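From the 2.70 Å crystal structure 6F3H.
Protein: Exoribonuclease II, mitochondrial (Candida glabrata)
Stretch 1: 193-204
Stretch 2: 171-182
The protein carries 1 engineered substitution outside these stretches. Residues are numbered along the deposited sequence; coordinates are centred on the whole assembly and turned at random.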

ATOM      1  N   ALA A 193     -32.687  15.387   0.122  1.00 98.18           N
ATOM      2  CA  ALA A 193     -32.092  16.312   1.072  1.00 95.38           C
ATOM      3  C   ALA A 193     -31.749  15.590   2.364  1.00 93.68           C
ATOM      4  O   ALA A 193     -30.708  15.855   2.987  1.00 89.10           O
ATOM      5  CB  ALA A 193     -33.055  17.468   1.334  1.00 94.51           C
ATOM      6  N   TYR A 194     -32.607  14.645   2.762  1.00 94.24           N
ATOM      7  CA  TYR A 194     -32.360  13.890   3.979  1.00 92.17           C
ATOM      8  C   TYR A 194     -31.111  13.047   3.843  1.00 90.72           C
ATOM      9  O   TYR A 194     -30.196  13.122   4.674  1.00 87.73           O
ATOM     10  CB  TYR A 194     -33.552  12.994   4.281  1.00 89.51           C
ATOM     11  CG  TYR A 194     -33.276  11.953   5.339  1.00 89.73           C
ATOM     12  CD1 TYR A 194     -32.862  12.324   6.610  1.00 90.27           C
ATOM     13  CD2 TYR A 194     -33.471  10.605   5.090  1.00 90.68           C
ATOM     14  CE1 TYR A 194     -32.628  11.382   7.602  1.00 90.71           C
ATOM     15  CE2 TYR A 194     -33.243   9.648   6.081  1.00 90.43           C
ATOM     16  CZ  TYR A 194     -32.822  10.045   7.338  1.00 90.52           C
ATOM     17  OH  TYR A 194     -32.589   9.123   8.343  1.00 89.81           O
ATOM     18  N   VAL A 195     -31.034  12.289   2.759  1.00 85.98           N
ATOM     19  CA  VAL A 195     -29.901  11.404   2.576  1.00 79.37           C
ATOM     20  C   VAL A 195     -28.613  12.206   2.580  1.00 79.72           C
ATOM     21  O   VAL A 195     -27.664  11.895   3.312  1.00 81.43           O
ATOM     22  CB  VAL A 195     -30.075  10.620   1.278  1.00 79.29           C
ATOM     23  CG1 VAL A 195     -28.889   9.706   1.083  1.00 79.53           C
ATOM     24  CG2 VAL A 195     -31.415   9.895   1.315  1.00 80.01           C
ATOM     25  N   ARG A 196     -28.575  13.280   1.792  1.00 78.41           N
ATOM     26  CA  ARG A 196     -27.374  14.094   1.786  1.00 81.44           C
ATOM     27  C   ARG A 196     -27.112  14.657   3.171  1.00 81.15           C
ATOM     28  O   ARG A 196     -25.950  14.814   3.570  1.00 81.35           O
ATOM     29  CB  ARG A 196     -27.493  15.200   0.741  1.00 86.90           C
ATOM     30  CG  ARG A 196     -26.924  14.813  -0.624  1.00 93.69           C
ATOM     31  CD  ARG A 196     -27.554  15.615  -1.761  1.00 98.51           C
ATOM     32  NE  ARG A 196     -28.255  14.766  -2.727  1.00 98.25           N
ATOM     33  N   LYS A 197     -28.172  14.906   3.943  1.00 80.07           N
ATOM     34  CA  LYS A 197     -27.964  15.332   5.319  1.00 81.33           C
ATOM     35  C   LYS A 197     -27.280  14.234   6.122  1.00 88.34           C
ATOM     36  O   LYS A 197     -26.389  14.516   6.930  1.00 93.16           O
ATOM     37  CB  LYS A 197     -29.288  15.744   5.968  1.00 75.39           C
ATOM     38  N   VAL A 198     -27.651  12.968   5.888  1.00 86.14           N
ATOM     39  CA  VAL A 198     -27.072  11.894   6.695  1.00 81.52           C
ATOM     40  C   VAL A 198     -25.628  11.642   6.311  1.00 75.48           C
ATOM     41  O   VAL A 198     -24.805  11.264   7.159  1.00 74.45           O
ATOM     42  CB  VAL A 198     -27.885  10.596   6.576  1.00 79.55           C
ATOM     43  CG1 VAL A 198     -27.487   9.642   7.696  1.00 77.23           C
ATOM     44  CG2 VAL A 198     -29.372  10.889   6.610  1.00 80.33           C
ATOM     45  N   ILE A 199     -25.299  11.829   5.037  1.00 69.69           N
ATOM     46  CA  ILE A 199     -23.944  11.564   4.587  1.00 71.01           C
ATOM     47  C   ILE A 199     -22.976  12.580   5.170  1.00 80.56           C
ATOM     48  O   ILE A 199     -21.985  12.219   5.814  1.00 85.64           O
ATOM     49  CB  ILE A 199     -23.880  11.590   3.057  1.00 67.87           C
ATOM     50  CG1 ILE A 199     -24.742  10.494   2.450  1.00 63.99           C
ATOM     51  CG2 ILE A 199     -22.446  11.483   2.619  1.00 70.92           C
ATOM     52  CD1 ILE A 199     -24.814  10.585   0.930  1.00 57.83           C
ATOM     53  N   ASP A 200     -23.251  13.870   4.958  1.00 80.89           N
ATOM     54  CA  ASP A 200     -22.395  14.885   5.550  1.00 77.03           C
ATOM     55  C   ASP A 200     -22.360  14.727   7.063  1.00 79.14           C
ATOM     56  O   ASP A 200     -21.289  14.787   7.670  1.00 80.47           O
ATOM     57  CB  ASP A 200     -22.869  16.280   5.143  1.00 72.17           C
ATOM     58  N   GLU A 201     -23.508  14.412   7.672  1.00 83.90           N
ATOM     59  CA  GLU A 201     -23.594  14.217   9.117  1.00 94.53           C
ATOM     60  C   GLU A 201     -22.795  13.018   9.601  1.00104.79           C
ATOM     61  O   GLU A 201     -22.662  12.838  10.817  1.00110.79           O
ATOM     62  CB  GLU A 201     -25.055  14.065   9.574  1.00 93.19           C
ATOM     63  N   SER A 202     -22.290  12.175   8.696  1.00105.60           N
ATOM     64  CA  SER A 202     -21.454  11.063   9.129  1.00105.16           C
ATOM     65  C   SER A 202     -20.189  11.526   9.852  1.00119.87           C
ATOM     66  O   SER A 202     -19.569  10.718  10.557  1.00124.31           O
ATOM     67  CB  SER A 202     -21.079  10.190   7.932  1.00 90.33           C
ATOM     68  OG  SER A 202     -19.804   9.605   8.119  1.00 82.15           O
HETATM   69  N   MSE A 203     -19.797  12.798   9.712  1.00122.82           N
HETATM   70  CA  MSE A 203     -18.576  13.335  10.338  1.00122.05           C
HETATM   71  C   MSE A 203     -18.844  13.993  11.718  1.00109.23           C
HETATM   72  O   MSE A 203     -19.449  15.059  11.774  1.00107.78           O
HETATM   73  CB  MSE A 203     -17.915  14.359   9.406  1.00134.53           C
HETATM   74  CG  MSE A 203     -17.856  14.009   7.909  1.00151.48           C
HETATM   75 SE   MSE A 203     -17.745  12.127   7.353  1.00169.76          SE
HETATM   76  CE  MSE A 203     -16.855  12.302   5.621  1.00171.99           C
ATOM     77  N   SER A 204     -18.392  13.373  12.816  1.00 97.72           N
ATOM     78  CA  SER A 204     -18.688  13.847  14.180  1.00 77.58           C
ATOM     79  C   SER A 204     -17.466  13.818  15.112  1.00 66.39           C
ATOM     80  O   SER A 204     -17.553  13.418  16.280  1.00 60.91           O
ATOM     81  CB  SER A 204     -19.816  13.015  14.793  1.00 70.53           C
TER
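Stretch 2 (171-182) MSLVRIIKNLNI

Stretch 2 opens as a helix, already under way at Met-171 and continuing to Lys-178. The evidence is a regular series of i to i+4 backbone hydrogen bonds, from Arg-175 N to Met-171 O at 2.9 Å through Asn-179 N to Arg-175 O, also 2.9 Å. Asn-179, at phi/psi -89/21, is the first residue to leave helical values, and Leu-180 (-120/132) and Asn-181 (-104/117) are extended. Asn-181 occupies the N-cap position of the next helix, where its side chain caps a backbone N just past the stretch.

Stretch 1 is helical from Ala-193, with bonds such as Val-198 N to Tyr-194 O at 2.8 Å and Ile-199 N to Val-195 O at 2.9 Å. A type I turn runs from Asp-200 to Met-203, and the bond from Met-203 N to Asp-200 O, 3.2 Å, spans it.

The two stretches run in opposite senses. Residue pairing establishes this: Tyr-194, near the start of stretch 1, meets Leu-180 and Asn-181 near the end of stretch 2, whereas Ser-202 and Met-203 reach back to Ser-172. The backbones come close, with CA of Ile-199 lying 6.3 Å from CA of Ile-176, and CA of Ser-202 lying 6.1 Å from CA of Arg-175. The contact buries 493 Å², summed over both sides.

One hydrogen bond crosses between the stretches. Asn-181 N donates to Tyr-194 OH over 2.8 Å, with an angle of 158° at the hydrogen, so the bond is short and nearly straight. Asn-181 lies in the extended segment after the first helix of stretch 2. The CA-to-CB bond of Tyr-194 points toward stretch 2, and with chi1 in the t well (167°) its OH reaches Asn-181 N; Asn-181 O lies at the ring edge, near its plane.

Leu-180 supplies the apolar part of the same end. Its CA-to-CB bond points sideways, but the end of the side chain comes nearer, bringing CD1 within 3.5 Å of Tyr-194 CE2 and 3.6 Å of Val-198 CG2. One methyl thus touches residues a helical turn apart. Val-198, whose CA-to-CB bond points toward stretch 2, also places CG1 3.2 Å from Asn-179 O and 4.0 Å from Asn-179 CB.

In the middle, Ile-176 likewise starts sideways and ends nearer: its CD1 is 4.0 Å from Ile-199 CG1, an apolar contact, and its CG1 is 4.3 Å from Ser-202 CB.

At the far end the CA-to-CB bond of Ser-202 points toward stretch 2. Its OG is 3.9 Å from Ser-172 O and 4.1 Å from Ser-172 CB, distances that indicate packing. Arg-175 runs alongside, its CD 3.4 Å from Ser-202 O and 4.0 Å from Ser-202 OG, while its NH2 is hydrogen-bonded elsewhere in the structure. The selenomethionine Met-203 points away at CA-to-CB, yet its CE returns to 4.3 Å from Ser-172 OG; this residue is poorly ordered, so the contact deserves less weight.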

HETATM    1  N   MSE A 171     -15.668   2.900   6.879  1.00 55.82           N
HETATM    2  CA  MSE A 171     -16.231   3.310   8.164  1.00 60.60           C
HETATM    3  C   MSE A 171     -17.313   4.318   7.996  1.00 55.06           C
HETATM    4  O   MSE A 171     -18.377   4.222   8.594  1.00 51.44           O
HETATM    5  CB  MSE A 171     -15.149   3.897   9.050  1.00 79.41           C
HETATM    6  CG  MSE A 171     -14.183   2.856   9.501  1.00 96.84           C
HETATM    7 SE   MSE A 171     -15.209   1.222   9.667  1.00106.89          SE
HETATM    8  CE  MSE A 171     -13.873   0.057  10.462  1.00103.81           C
ATOM      9  N   SER A 172     -16.986   5.330   7.199  1.00 56.18           N
ATOM     10  CA  SER A 172     -17.979   6.312   6.812  1.00 55.19           C
ATOM     11  C   SER A 172     -19.219   5.607   6.318  1.00 51.29           C
ATOM     12  O   SER A 172     -20.344   6.046   6.564  1.00 57.81           O
ATOM     13  CB  SER A 172     -17.407   7.239   5.732  1.00 62.15           C
ATOM     14  OG  SER A 172     -16.390   8.084   6.255  1.00 69.65           O
ATOM     15  N   LEU A 173     -19.025   4.488   5.641  1.00 46.93           N
ATOM     16  CA  LEU A 173     -20.145   3.747   5.089  1.00 43.36           C
ATOM     17  C   LEU A 173     -20.971   3.088   6.177  1.00 46.06           C
ATOM     18  O   LEU A 173     -22.199   3.232   6.219  1.00 49.98           O
ATOM     19  CB  LEU A 173     -19.611   2.710   4.126  1.00 44.54           C
ATOM     20  CG  LEU A 173     -20.709   1.835   3.589  1.00 48.11           C
ATOM     21  CD1 LEU A 173     -21.654   2.706   2.792  1.00 51.26           C
ATOM     22  CD2 LEU A 173     -20.083   0.761   2.736  1.00 43.87           C
ATOM     23  N   VAL A 174     -20.312   2.356   7.066  1.00 43.70           N
ATOM     24  CA  VAL A 174     -21.004   1.771   8.205  1.00 46.47           C
ATOM     25  C   VAL A 174     -21.824   2.819   8.944  1.00 53.34           C
ATOM     26  O   VAL A 174     -23.001   2.601   9.259  1.00 52.27           O
ATOM     27  CB  VAL A 174     -19.978   1.114   9.129  1.00 43.31           C
ATOM     28  CG1 VAL A 174     -20.638   0.681  10.402  1.00 43.98           C
ATOM     29  CG2 VAL A 174     -19.342  -0.042   8.406  1.00 41.88           C
ATOM     30  N   ARG A 175     -21.229   3.994   9.185  1.00 52.86           N
ATOM     31  CA  ARG A 175     -21.929   5.039   9.925  1.00 49.92           C
ATOM     32  C   ARG A 175     -23.229   5.405   9.233  1.00 52.95           C
ATOM     33  O   ARG A 175     -24.279   5.512   9.873  1.00 59.81           O
ATOM     34  CB  ARG A 175     -21.038   6.271  10.061  1.00 49.54           C
ATOM     35  CG  ARG A 175     -20.161   6.224  11.277  1.00 54.75           C
ATOM     36  CD  ARG A 175     -19.326   7.464  11.462  1.00 58.35           C
ATOM     37  NE  ARG A 175     -18.039   7.050  11.992  1.00 62.53           N
ATOM     38  CZ  ARG A 175     -16.937   6.988  11.263  1.00 63.67           C
ATOM     39  NH1 ARG A 175     -16.967   7.350   9.986  1.00 61.49           N
ATOM     40  NH2 ARG A 175     -15.805   6.575  11.812  1.00 67.71           N
ATOM     41  N   ILE A 176     -23.186   5.548   7.915  1.00 46.47           N
ATOM     42  CA  ILE A 176     -24.386   5.884   7.170  1.00 45.60           C
ATOM     43  C   ILE A 176     -25.445   4.822   7.363  1.00 56.13           C
ATOM     44  O   ILE A 176     -26.636   5.122   7.514  1.00 65.31           O
ATOM     45  CB  ILE A 176     -24.033   6.052   5.691  1.00 45.34           C
ATOM     46  CG1 ILE A 176     -23.024   7.176   5.551  1.00 48.54           C
ATOM     47  CG2 ILE A 176     -25.277   6.258   4.861  1.00 45.82           C
ATOM     48  CD1 ILE A 176     -22.693   7.476   4.160  1.00 48.83           C
ATOM     49  N   ILE A 177     -25.039   3.562   7.329  1.00 53.52           N
ATOM     50  CA  ILE A 177     -26.008   2.493   7.488  1.00 53.85           C
ATOM     51  C   ILE A 177     -26.708   2.613   8.830  1.00 55.08           C
ATOM     52  O   ILE A 177     -27.935   2.550   8.926  1.00 54.70           O
ATOM     53  CB  ILE A 177     -25.312   1.135   7.342  1.00 57.14           C
ATOM     54  CG1 ILE A 177     -24.724   0.987   5.943  1.00 48.97           C
ATOM     55  CG2 ILE A 177     -26.291   0.053   7.594  1.00 63.51           C
ATOM     56  CD1 ILE A 177     -25.699   1.254   4.855  1.00 42.44           C
ATOM     57  N   LYS A 178     -25.942   2.859   9.879  1.00 62.39           N
ATOM     58  CA  LYS A 178     -26.544   2.952  11.196  1.00 67.28           C
ATOM     59  C   LYS A 178     -27.491   4.140  11.293  1.00 75.78           C
ATOM     60  O   LYS A 178     -28.628   3.999  11.758  1.00 79.27           O
ATOM     61  CB  LYS A 178     -25.438   3.050  12.239  1.00 64.69           C
ATOM     62  CG  LYS A 178     -25.930   3.430  13.594  1.00 62.85           C
ATOM     63  CD  LYS A 178     -26.525   2.234  14.258  1.00 61.06           C
ATOM     64  CE  LYS A 178     -26.342   2.294  15.752  1.00 61.40           C
ATOM     65  NZ  LYS A 178     -26.500   0.925  16.315  1.00 67.29           N
ATOM     66  N   ASN A 179     -27.065   5.302  10.798  1.00 79.92           N
ATOM     67  CA  ASN A 179     -27.720   6.580  11.057  1.00 82.18           C
ATOM     68  C   ASN A 179     -28.803   6.905  10.053  1.00 83.52           C
ATOM     69  O   ASN A 179     -29.178   8.073   9.918  1.00 86.55           O
ATOM     70  CB  ASN A 179     -26.689   7.708  11.078  1.00 83.44           C
ATOM     71  CG  ASN A 179     -25.773   7.621  12.267  1.00 86.92           C
ATOM     72  OD1 ASN A 179     -26.168   7.105  13.316  1.00 89.28           O
ATOM     73  ND2 ASN A 179     -24.535   8.103  12.118  1.00 85.72           N
ATOM     74  N   LEU A 180     -29.333   5.911   9.360  1.00 80.80           N
ATOM     75  CA  LEU A 180     -30.238   6.171   8.260  1.00 79.75           C
ATOM     76  C   LEU A 180     -31.585   5.526   8.514  1.00 85.82           C
ATOM     77  O   LEU A 180     -31.649   4.342   8.855  1.00 86.79           O
ATOM     78  CB  LEU A 180     -29.658   5.664   6.950  1.00 72.33           C
ATOM     79  CG  LEU A 180     -30.495   6.103   5.756  1.00 69.78           C
ATOM     80  CD1 LEU A 180     -30.431   7.606   5.547  1.00 76.31           C
ATOM     81  CD2 LEU A 180     -29.980   5.417   4.536  1.00 63.92           C
ATOM     82  N   ASN A 181     -32.652   6.309   8.323  1.00 90.17           N
ATOM     83  CA  ASN A 181     -34.029   5.827   8.384  1.00 92.07           C
ATOM     84  C   ASN A 181     -34.579   5.698   6.967  1.00 85.00           C
ATOM     85  O   ASN A 181     -34.740   6.701   6.260  1.00 83.98           O
ATOM     86  CB  ASN A 181     -34.917   6.770   9.200  1.00101.17           C
ATOM     87  CG  ASN A 181     -36.416   6.554   8.929  1.00107.60           C
ATOM     88  OD1 ASN A 181     -37.045   7.318   8.201  1.00110.31           O
ATOM     89  ND2 ASN A 181     -36.975   5.495   9.495  1.00109.62           N
ATOM     90  N   ILE A 182     -34.914   4.468   6.576  1.00 80.58           N
ATOM     91  CA  ILE A 182     -35.324   4.228   5.199  1.00 75.49           C
ATOM     92  C   ILE A 182     -36.592   5.010   4.887  1.00 87.83           C
ATOM     93  O   ILE A 182     -36.762   5.527   3.774  1.00 91.96           O
ATOM     94  CB  ILE A 182     -35.497   2.718   4.951  1.00 60.51           C
TER